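Local coordinates for protein cytosine-specific methyltransferase (Escherichia coli O157:H7 EDL933, PDB 3G7U) that probably methylates carbon 5 of cytosine in DNA, taking the methyl group from S-adenosyl-L-methionine, at residues P310-P313 / V318-P321; Y198-I203 / A324-G329; L271-T276 / S282-P287; T258-S261 / R267-S270. All blocks are in the same frame, centred on the assembly; numbering follows the deposited sequence. Where two conformers were deposited one is given.

Contact 1: P310-P313 / V318-P321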
loop_
_atom_site.group_PDB
_atom_site.type_symbol
_atom_site.label_atom_id
_atom_site.label_comp_id
_atom_site.label_asym_id
_atom_site.label_seq_id
_atom_site.Cartn_x
_atom_site.Cartn_y
_atom_site.Cartn_z
ATOM N N PRO A 310 -13.789 -9.716 -4.972
ATOM C CA PRO A 310 -14.067 -9.938 -6.392
ATOM C C PRO A 310 -14.137 -11.426 -6.703
ATOM O O PRO A 310 -13.522 -12.246 -6.006
ATOM C CB PRO A 310 -12.826 -9.368 -7.094
ATOM C CG PRO A 310 -12.244 -8.402 -6.076
ATOM C CD PRO A 310 -12.507 -9.014 -4.765
ATOM N N ILE A 311 -14.876 -11.765 -7.752
ATOM C CA ILE A 311 -14.943 -13.129 -8.277
ATOM C C ILE A 311 -13.917 -13.265 -9.376
ATOM O O ILE A 311 -13.744 -12.344 -10.221
ATOM C CB ILE A 311 -16.370 -13.422 -8.838
ATOM C CG1 ILE A 311 -17.431 -13.114 -7.780
ATOM C CG2 ILE A 311 -16.519 -14.845 -9.396
ATOM C CD1 ILE A 311 -17.263 -13.848 -6.482
ATOM N N HIS A 312 -13.230 -14.399 -9.383
ATOM C CA HIS A 312 -12.233 -14.695 -10.370
ATOM C C HIS A 312 -12.872 -14.709 -11.780
ATOM O O HIS A 312 -14.040 -15.118 -11.910
ATOM C CB HIS A 312 -11.683 -16.075 -10.060
ATOM C CG HIS A 312 -10.403 -16.378 -10.752
ATOM N ND1 HIS A 312 -10.353 -16.891 -12.028
ATOM C CD2 HIS A 312 -9.118 -16.228 -10.353
ATOM C CE1 HIS A 312 -9.087 -17.044 -12.387
ATOM N NE2 HIS A 312 -8.317 -16.666 -11.383
ATOM N N PRO A 313 -12.134 -14.246 -12.808
ATOM C CA PRO A 313 -12.748 -14.131 -14.150
ATOM C C PRO A 313 -13.127 -15.466 -14.781
ATOM O O PRO A 313 -14.133 -15.530 -15.526
ATOM C CB PRO A 313 -11.662 -13.450 -14.976
ATOM C CG PRO A 313 -10.359 -13.770 -14.266
ATOM C CD PRO A 313 -10.735 -13.758 -12.813
ATOM N N VAL A 318 -14.511 -16.612 -5.217
ATOM C CA VAL A 318 -13.843 -15.357 -4.892
ATOM C C VAL A 318 -12.346 -15.528 -5.099
ATOM O O VAL A 318 -11.852 -16.662 -5.122
ATOM C CB VAL A 318 -14.122 -14.922 -3.444
ATOM C CG1 VAL A 318 -15.610 -14.683 -3.260
ATOM C CG2 VAL A 318 -13.690 -16.000 -2.470
ATOM N N ILE A 319 -11.627 -14.425 -5.300
ATOM C CA ILE A 319 -10.168 -14.473 -5.489
ATOM C C ILE A 319 -9.456 -14.845 -4.173
ATOM O O ILE A 319 -10.049 -14.690 -3.103
ATOM C CB ILE A 319 -9.619 -13.118 -6.083
ATOM C CG1 ILE A 319 -9.916 -11.936 -5.139
ATOM C CG2 ILE A 319 -10.185 -12.917 -7.556
ATOM C CD1 ILE A 319 -9.282 -10.602 -5.631
ATOM N N THR A 320 -8.198 -15.277 -4.257
ATOM C CA THR A 320 -7.405 -15.633 -3.114
ATOM C C THR A 320 -6.687 -14.390 -2.599
ATOM O O THR A 320 -6.589 -13.371 -3.301
ATOM C CB THR A 320 -6.319 -16.659 -3.481
ATOM O OG1 THR A 320 -5.417 -16.045 -4.388
ATOM C CG2 THR A 320 -6.918 -17.883 -4.134
ATOM N N PRO A 321 -6.212 -14.442 -1.351
ATOM C CA PRO A 321 -5.396 -13.300 -0.897
ATOM C C PRO A 321 -4.216 -12.993 -1.824
ATOM O O PRO A 321 -3.882 -11.821 -2.041
ATOM C CB PRO A 321 -4.881 -13.781 0.472
ATOM C CG PRO A 321 -5.918 -14.690 0.960
ATOM C CD PRO A 321 -6.476 -15.414 -0.279
#
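I319 holds CG1 between its backbone N and carbonyl carbon (chi1 61°) and extends the chain beyond it (chi2 175°), which sends CD1 over to the pyrrolidine ring of P310. There I319 CD1 rests 3.7 Å from P310 CD, with P310 CG equally near. The branch methyl CG2 goes the other way and settles 3.8 Å from H312 N; the two branches of one beta-branched residue thus touch a proline ring and the backbone of H312. Between these apolar contacts the backbones meet in a single bridge of I311 with V318. I319 N donates to P310 O at 3.0 Å, with the N-H pointing fairly straight at the acceptor (153°). The same oxygen receives a CA-H...O contact from V318 CA at 3.3 Å. The bridged pair also touch through I311 CD1 and V318 CG1, but I311 was modelled in two positions and this touch is doubtful. The H312 ring meets I319 CG2 only obliquely; its ND1 is engaged by the backbone N atoms of Y314 and H315. T320 follows as N-cap of helix 321-328, and E323 bonds back to T320 N, as in a capping box. P310 has no N-H to satisfy, and its ring gives I319 CD1 a hydrocarbon surface in this partly exposed place. The chemistry implies a joint of one hydrogen bond and one CA-H...O contact on a single carbonyl, flanked by hydrocarbon contacts, with little side-chain polarity across it.

Contact 2: Y198-I203 / A324-G329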
loop_
_atom_site.group_PDB
_atom_site.type_symbol
_atom_site.label_atom_id
_atom_site.label_comp_id
_atom_site.label_asym_id
_atom_site.label_seq_id
_atom_site.Cartn_x
_atom_site.Cartn_y
_atom_site.Cartn_z
ATOM N N TYR A 198 -1.433 -14.135 -14.138
ATOM C CA TYR A 198 -0.718 -15.123 -14.954
ATOM C C TYR A 198 0.053 -16.106 -14.103
ATOM O O TYR A 198 0.854 -15.690 -13.232
ATOM C CB TYR A 198 0.295 -14.460 -15.915
ATOM C CG TYR A 198 1.264 -15.484 -16.497
ATOM C CD1 TYR A 198 0.875 -16.278 -17.571
ATOM C CD2 TYR A 198 2.527 -15.709 -15.931
ATOM C CE1 TYR A 198 1.720 -17.241 -18.096
ATOM C CE2 TYR A 198 3.373 -16.690 -16.430
ATOM C CZ TYR A 198 2.942 -17.444 -17.523
ATOM O OH TYR A 198 3.736 -18.407 -18.061
ATOM N N GLY A 199 -0.132 -17.400 -14.381
ATOM C CA GLY A 199 0.785 -18.442 -13.857
ATOM C C GLY A 199 0.486 -18.956 -12.454
ATOM O O GLY A 199 1.178 -19.837 -11.941
ATOM N N LEU A 200 -0.559 -18.422 -11.834
ATOM C CA LEU A 200 -0.984 -18.886 -10.522
ATOM C C LEU A 200 -1.700 -20.238 -10.656
ATOM O O LEU A 200 -2.240 -20.551 -11.737
ATOM C CB LEU A 200 -1.905 -17.830 -9.872
ATOM C CG LEU A 200 -1.261 -16.512 -9.374
ATOM C CD1 LEU A 200 -2.339 -15.486 -9.049
ATOM C CD2 LEU A 200 -0.377 -16.713 -8.137
ATOM N N PRO A 201 -1.736 -21.043 -9.566
ATOM C CA PRO A 201 -2.408 -22.350 -9.676
ATOM C C PRO A 201 -3.899 -22.290 -10.009
ATOM O O PRO A 201 -4.636 -21.466 -9.453
ATOM C CB PRO A 201 -2.168 -23.011 -8.313
ATOM C CG PRO A 201 -1.749 -21.910 -7.381
ATOM C CD PRO A 201 -1.079 -20.846 -8.255
ATOM N N ASP A 202 -4.344 -23.172 -10.912
ATOM C CA ASP A 202 -5.772 -23.271 -11.233
ATOM C C ASP A 202 -6.560 -24.068 -10.203
ATOM O O ASP A 202 -7.788 -23.933 -10.103
ATOM C CB ASP A 202 -5.966 -23.933 -12.614
ATOM C CG ASP A 202 -5.784 -22.949 -13.759
ATOM O OD1 ASP A 202 -6.319 -21.810 -13.680
ATOM O OD2 ASP A 202 -5.088 -23.310 -14.733
ATOM N N ILE A 203 -5.855 -24.943 -9.486
ATOM C CA ILE A 203 -6.450 -25.742 -8.417
ATOM C C ILE A 203 -5.905 -25.273 -7.083
ATOM O O ILE A 203 -4.692 -25.325 -6.853
ATOM C CB ILE A 203 -6.140 -27.256 -8.553
ATOM C CG1 ILE A 203 -6.528 -27.806 -9.933
ATOM C CG2 ILE A 203 -6.782 -28.049 -7.403
ATOM C CD1 ILE A 203 -7.979 -27.702 -10.278
ATOM N N ALA A 324 -5.510 -11.044 -4.797
ATOM C CA ALA A 324 -5.764 -9.679 -4.393
ATOM C C ALA A 324 -4.470 -8.868 -4.247
ATOM O O ALA A 324 -4.420 -7.679 -4.661
ATOM C CB ALA A 324 -6.544 -9.655 -3.092
ATOM N N ALA A 325 -3.450 -9.491 -3.661
ATOM C CA ALA A 325 -2.119 -8.848 -3.474
ATOM C C ALA A 325 -1.553 -8.473 -4.816
ATOM O O ALA A 325 -1.028 -7.364 -4.994
ATOM C CB ALA A 325 -1.153 -9.775 -2.764
ATOM N N ARG A 326 -1.647 -9.401 -5.793
ATOM C CA ARG A 326 -1.128 -9.076 -7.105
ATOM C C ARG A 326 -1.899 -7.923 -7.725
ATOM O O ARG A 326 -1.319 -7.004 -8.322
ATOM C CB ARG A 326 -1.212 -10.297 -8.014
ATOM C CG ARG A 326 -0.244 -11.388 -7.659
ATOM C CD ARG A 326 0.099 -12.131 -8.921
ATOM N NE ARG A 326 1.162 -13.154 -8.784
ATOM C CZ ARG A 326 1.413 -14.051 -9.728
ATOM N NH1 ARG A 326 2.356 -14.978 -9.570
ATOM N NH2 ARG A 326 0.681 -14.023 -10.840
ATOM N N LEU A 327 -3.208 -7.957 -7.604
ATOM C CA LEU A 327 -3.996 -6.921 -8.216
ATOM C C LEU A 327 -3.748 -5.550 -7.565
ATOM O O LEU A 327 -3.949 -4.521 -8.190
ATOM C CB LEU A 327 -5.473 -7.310 -8.128
ATOM C CG LEU A 327 -5.778 -8.570 -8.956
ATOM C CD1 LEU A 327 -7.193 -9.048 -8.589
ATOM C CD2 LEU A 327 -5.730 -8.221 -10.486
ATOM N N GLN A 328 -3.293 -5.542 -6.316
ATOM C CA GLN A 328 -3.038 -4.282 -5.613
ATOM C C GLN A 328 -1.629 -3.758 -5.889
ATOM O O GLN A 328 -1.344 -2.608 -5.596
ATOM C CB GLN A 328 -3.303 -4.497 -4.105
ATOM C CG GLN A 328 -3.147 -3.331 -3.185
ATOM C CD GLN A 328 -4.185 -2.259 -3.397
ATOM O OE1 GLN A 328 -5.225 -2.474 -4.029
ATOM N NE2 GLN A 328 -3.900 -1.075 -2.864
ATOM N N GLY A 329 -0.789 -4.559 -6.542
ATOM C CA GLY A 329 0.564 -4.171 -6.850
ATOM C C GLY A 329 1.618 -4.613 -5.850
ATOM O O GLY A 329 2.732 -4.093 -5.861
HETATM O O HOH W 1 2.847 -16.717 -11.683
#
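R326 reaches from helix 321-328 to the loop at Y198 and L200, and the tight part of the contact surrounds its guanidinium. L200 CD2 sits over the centre of one face, 3.5 Å from R326 NH1, while R326 NH2 uses the edge of the group to donate to Y198 O at 2.9 Å. That bond is nearly straight (165°) and lies in the guanidinium plane, although the donor stands 37° out of the carbonyl plane of Y198. The extended chain from CG to NE gives arginine the length to span the gap. R326 NH2 also donates to A196 O, and D332 forms a salt bridge with R326 NH1. The wetter side begins at a water that donates to Y198 O (2.7 Å) and accepts from R326 NH1 (2.8 Å). Beyond L200 the loop leaves the helix for the exposed residues D202 and I203. G199, with positive phi, lets the chain turn between the two contact residues. The helix ends in a Schellman motif at G329, another positive-phi glycine. The sequence AARLQG of 324-329 is consistent with motif IX of the C5-cytosine methyltransferases, which in relatives is thought to help organise the target-recognition region.

Contact 3: L271-T276 / S282-P287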
loop_
_atom_site.group_PDB
_atom_site.type_symbol
_atom_site.label_atom_id
_atom_site.label_comp_id
_atom_site.label_asym_id
_atom_site.label_seq_id
_atom_site.Cartn_x
_atom_site.Cartn_y
_atom_site.Cartn_z
ATOM N N LEU A 271 -21.724 -15.839 -14.091
ATOM C CA LEU A 271 -21.449 -14.404 -14.224
ATOM C C LEU A 271 -20.624 -14.083 -15.474
ATOM O O LEU A 271 -19.640 -14.762 -15.797
ATOM C CB LEU A 271 -20.788 -13.848 -12.949
ATOM C CG LEU A 271 -21.619 -13.876 -11.664
ATOM C CD1 LEU A 271 -20.777 -13.407 -10.492
ATOM C CD2 LEU A 271 -22.893 -13.019 -11.774
ATOM N N SER A 272 -21.060 -13.077 -16.222
ATOM C CA SER A 272 -20.245 -12.570 -17.319
ATOM C C SER A 272 -19.203 -11.610 -16.723
ATOM O O SER A 272 -19.373 -11.102 -15.609
ATOM C CB SER A 272 -21.107 -11.858 -18.381
ATOM O OG SER A 272 -21.906 -12.771 -19.129
ATOM N N PHE A 273 -18.127 -11.372 -17.462
ATOM C CA PHE A 273 -17.118 -10.390 -17.059
ATOM C C PHE A 273 -17.748 -9.055 -16.620
ATOM O O PHE A 273 -18.653 -8.529 -17.278
ATOM C CB PHE A 273 -16.148 -10.165 -18.200
ATOM C CG PHE A 273 -15.443 -11.412 -18.661
ATOM C CD1 PHE A 273 -15.111 -12.427 -17.770
ATOM C CD2 PHE A 273 -15.068 -11.553 -19.985
ATOM C CE1 PHE A 273 -14.421 -13.570 -18.207
ATOM C CE2 PHE A 273 -14.392 -12.695 -20.431
ATOM C CZ PHE A 273 -14.076 -13.707 -19.538
ATOM N N GLY A 274 -17.333 -8.538 -15.467
ATOM C CA GLY A 274 -17.861 -7.272 -14.986
ATOM C C GLY A 274 -19.193 -7.339 -14.278
ATOM O O GLY A 274 -19.645 -6.331 -13.700
ATOM N N GLU A 275 -19.837 -8.508 -14.293
ATOM C CA GLU A 275 -21.166 -8.634 -13.692
ATOM C C GLU A 275 -21.128 -8.761 -12.180
ATOM O O GLU A 275 -20.325 -9.506 -11.626
ATOM C CB GLU A 275 -21.935 -9.817 -14.316
ATOM C CG GLU A 275 -23.437 -9.777 -14.089
ATOM C CD GLU A 275 -24.167 -10.998 -14.636
ATOM O OE1 GLU A 275 -23.626 -11.725 -15.510
ATOM O OE2 GLU A 275 -25.301 -11.223 -14.170
ATOM N N THR A 276 -22.009 -8.032 -11.517
ATOM C CA THR A 276 -22.142 -8.094 -10.091
ATOM C C THR A 276 -23.196 -9.154 -9.791
ATOM O O THR A 276 -24.246 -9.190 -10.439
ATOM C CB THR A 276 -22.548 -6.731 -9.551
ATOM O OG1 THR A 276 -21.641 -5.747 -10.064
ATOM C CG2 THR A 276 -22.499 -6.698 -8.052
ATOM N N SER A 282 -20.797 -9.424 -4.995
ATOM C CA SER A 282 -19.471 -9.608 -5.534
ATOM C C SER A 282 -19.517 -9.475 -7.048
ATOM O O SER A 282 -20.495 -9.866 -7.688
ATOM C CB SER A 282 -18.928 -10.978 -5.130
ATOM O OG SER A 282 -18.303 -10.956 -3.853
ATOM N N THR A 283 -18.450 -8.927 -7.621
ATOM C CA THR A 283 -18.417 -8.667 -9.036
ATOM C C THR A 283 -17.348 -9.492 -9.673
ATOM O O THR A 283 -16.218 -9.529 -9.185
ATOM C CB THR A 283 -18.119 -7.167 -9.334
ATOM O OG1 THR A 283 -19.121 -6.353 -8.721
ATOM C CG2 THR A 283 -18.093 -6.902 -10.815
ATOM N N ARG A 284 -17.682 -10.156 -10.770
ATOM C CA ARG A 284 -16.665 -10.864 -11.534
ATOM C C ARG A 284 -15.711 -9.909 -12.234
ATOM O O ARG A 284 -16.139 -8.956 -12.897
ATOM C CB ARG A 284 -17.295 -11.866 -12.511
ATOM C CG ARG A 284 -16.335 -12.500 -13.499
ATOM C CD ARG A 284 -16.884 -13.795 -14.041
ATOM N NE ARG A 284 -16.395 -14.954 -13.289
ATOM C CZ ARG A 284 -16.799 -16.201 -13.480
ATOM N NH1 ARG A 284 -17.742 -16.467 -14.389
ATOM N NH2 ARG A 284 -16.273 -17.183 -12.750
ATOM N N LEU A 285 -14.416 -10.169 -12.065
ATOM C CA LEU A 285 -13.369 -9.419 -12.743
ATOM C C LEU A 285 -13.435 -9.633 -14.250
ATOM O O LEU A 285 -13.743 -10.731 -14.727
ATOM C CB LEU A 285 -11.987 -9.845 -12.259
ATOM C CG LEU A 285 -11.658 -9.500 -10.790
ATOM C CD1 LEU A 285 -10.486 -10.291 -10.277
ATOM C CD2 LEU A 285 -11.355 -8.012 -10.685
ATOM N N ASP A 286 -13.133 -8.568 -14.988
ATOM C CA ASP A 286 -12.958 -8.656 -16.428
ATOM C C ASP A 286 -11.484 -8.853 -16.634
ATOM O O ASP A 286 -10.666 -8.020 -16.193
ATOM C CB ASP A 286 -13.463 -7.352 -17.078
ATOM C CG ASP A 286 -13.264 -7.298 -18.611
ATOM O OD1 ASP A 286 -12.566 -8.129 -19.247
ATOM O OD2 ASP A 286 -13.807 -6.330 -19.185
ATOM N N PRO A 287 -11.111 -9.946 -17.319
ATOM C CA PRO A 287 -9.694 -10.252 -17.534
ATOM C C PRO A 287 -8.923 -9.194 -18.339
ATOM O O PRO A 287 -7.698 -9.090 -18.208
ATOM C CB PRO A 287 -9.724 -11.586 -18.289
ATOM C CG PRO A 287 -11.091 -11.710 -18.814
ATOM C CD PRO A 287 -12.004 -10.946 -17.939
#
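R284 and L271 meet through a charged donor and a backbone acceptor: R284 NH1 donates to L271 O at 2.9 Å, with the oxygen near the guanidinium plane. A bend at chi3 (-95°) turns the group back toward this carbonyl. The other nitrogens work elsewhere, NE on H312 O and NH2, weakly, on H315 O. R284 N donates to E275 O at 2.9 Å, and R284 O accepts from G274 N at 2.9 Å, the latter a bent bond (132°) from above the carbonyl plane. This pairing joins two antiparallel stretches of the irregular region that probably belongs to the family's target-recognition domain, with a type II beta turn from S272 to E275 on one side. G274 takes the positive phi at its third position, where glycine fits. Within the turn E275 N bonds to S272 O, and E275 OE1 accepts from S272 N at 3.0 Å. Farther along, the hydroxyls T276 OG1 and T283 OG1 pair at 2.9 Å. S282 OG is bonded to R309 O and D286 OD1 to N288 N. L285 O is buried without a partner, close to F273. That ring offers its face to P287 CD, 3.4 Å from the centroid in a CH-pi contact.

Contact 4: T258-S261 / R267-S270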
loop_
_atom_site.group_PDB
_atom_site.type_symbol
_atom_site.label_atom_id
_atom_site.label_comp_id
_atom_site.label_asym_id
_atom_site.label_seq_id
_atom_site.Cartn_x
_atom_site.Cartn_y
_atom_site.Cartn_z
ATOM N N THR A 258 -11.586 -20.221 -0.849
ATOM C CA THR A 258 -12.722 -20.243 0.061
ATOM C C THR A 258 -13.662 -21.340 -0.432
ATOM O O THR A 258 -13.913 -21.469 -1.634
ATOM C CB THR A 258 -13.401 -18.876 0.073
ATOM O OG1 THR A 258 -12.502 -17.902 0.593
ATOM C CG2 THR A 258 -14.673 -18.878 0.954
ATOM N N LEU A 259 -14.157 -22.168 0.479
ATOM C CA LEU A 259 -15.163 -23.142 0.118
ATOM C C LEU A 259 -16.557 -22.507 -0.099
ATOM O O LEU A 259 -17.105 -21.909 0.837
ATOM C CB LEU A 259 -15.217 -24.217 1.205
ATOM C CG LEU A 259 -16.156 -25.385 0.988
ATOM C CD1 LEU A 259 -15.722 -26.210 -0.219
ATOM C CD2 LEU A 259 -16.192 -26.227 2.293
ATOM N N HIS A 260 -17.107 -22.669 -1.300
ATOM C CA HIS A 260 -18.448 -22.172 -1.649
ATOM C C HIS A 260 -19.433 -23.335 -1.834
ATOM O O HIS A 260 -19.069 -24.379 -2.370
ATOM C CB HIS A 260 -18.430 -21.370 -2.975
ATOM C CG HIS A 260 -17.475 -20.211 -2.988
ATOM N ND1 HIS A 260 -17.570 -19.162 -2.104
ATOM C CD2 HIS A 260 -16.435 -19.918 -3.806
ATOM C CE1 HIS A 260 -16.626 -18.273 -2.363
ATOM N NE2 HIS A 260 -15.912 -18.714 -3.387
ATOM N N SER A 261 -20.697 -23.131 -1.460
ATOM C CA SER A 261 -21.737 -24.120 -1.802
ATOM C C SER A 261 -21.909 -24.226 -3.326
ATOM O O SER A 261 -21.547 -23.296 -4.040
ATOM C CB SER A 261 -23.046 -23.737 -1.153
ATOM O OG SER A 261 -23.570 -22.599 -1.779
ATOM N N ARG A 267 -23.919 -20.031 -9.476
ATOM C CA ARG A 267 -24.241 -18.642 -9.664
ATOM C C ARG A 267 -23.003 -17.863 -10.143
ATOM O O ARG A 267 -23.114 -17.055 -11.066
ATOM C CB ARG A 267 -24.757 -18.081 -8.360
ATOM C CG ARG A 267 -25.899 -17.129 -8.499
ATOM C CD ARG A 267 -26.515 -16.870 -7.161
ATOM N NE ARG A 267 -25.623 -16.125 -6.283
ATOM C CZ ARG A 267 -25.467 -16.393 -4.990
ATOM N NH1 ARG A 267 -26.144 -17.392 -4.436
ATOM N NH2 ARG A 267 -24.628 -15.679 -4.255
ATOM N N TYR A 268 -21.835 -18.121 -9.544
ATOM C CA TYR A 268 -20.606 -17.430 -9.947
ATOM C C TYR A 268 -20.153 -17.861 -11.339
ATOM O O TYR A 268 -19.711 -17.024 -12.139
ATOM C CB TYR A 268 -19.459 -17.664 -8.948
ATOM C CG TYR A 268 -19.622 -17.041 -7.586
ATOM C CD1 TYR A 268 -20.633 -16.120 -7.301
ATOM C CD2 TYR A 268 -18.738 -17.372 -6.555
ATOM C CE1 TYR A 268 -20.765 -15.555 -6.041
ATOM C CE2 TYR A 268 -18.867 -16.794 -5.275
ATOM C CZ TYR A 268 -19.875 -15.892 -5.042
ATOM O OH TYR A 268 -19.996 -15.362 -3.792
ATOM N N ALA A 269 -20.257 -19.156 -11.633
ATOM C CA ALA A 269 -19.939 -19.671 -12.976
ATOM C C ALA A 269 -20.770 -18.983 -14.059
ATOM O O ALA A 269 -20.323 -18.866 -15.195
ATOM C CB ALA A 269 -20.148 -21.173 -13.041
ATOM N N SER A 270 -21.958 -18.509 -13.686
ATOM C CA SER A 270 -22.852 -17.930 -14.674
ATOM C C SER A 270 -22.605 -16.437 -14.898
ATOM O O SER A 270 -23.172 -15.842 -15.812
ATOM C CB SER A 270 -24.305 -18.228 -14.310
ATOM O OG SER A 270 -24.562 -19.619 -14.454
#
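H260 and Y268 meet as a T-shaped (edge-to-face) aromatic pair, the whole of the contact between these segments. The edge of the tyrosine points at the face of the imidazole, with the planes at 81° and the centroids 5.3 Å apart. Y268 CE2 leads, 4.0 Å from H260 CE1 and lying over the middle of the five-membered ring. Y268 suits the place because its ring presents a C-H edge to that face. Each ring has CG anti to its own carbonyl carbon (chi1 -56° for H260, -68° for Y268), and both CB atoms are aimed across the gap, which makes the two side chains converge. The opposite imidazole face is met by T258 O, which stands 3.6 Å above the plane toward the rim.

One polar bond holds the histidine from outside the pair. V318 N donates to H260 NE2, which would limit rotation of the ring and favour this orientation; histidine suits because it offers both a flat face and a ring acceptor.

Side-chain contacts complete the surroundings: Y268 touches S280 and I311, H260 touches R317. The contact lies where strand 256-258 leads through H260 into helix 262-269, capped by S261, whose OG takes a weak bond from V264 N. The aromatic pair closes back on Y268 in the same helix, in what is probably the target-recognition domain.

How the contacts relate
All four contacts lie on one side of the chain's centre. Contact 1 is the most buried; it and contact 3 each touch all the others. I311 O accepts from L285 N of contact 3, contact 4 is tied to contact 1 through V318, and I319 packs on A324 and L327 of contact 2. Contacts 1 and 2 share helix 321-328, the first at its entry by apolar packing, the second through an arginine with water at its rim. Contact 3, more exposed around its turn, depends mostly on hydrogen bonds, whereas contact 4, the farthest of the four from the centre, depends on two rings. Contacts 2 and 4 do not touch. Contact 2 spans 120 intervening residues, and the others nest within that loop.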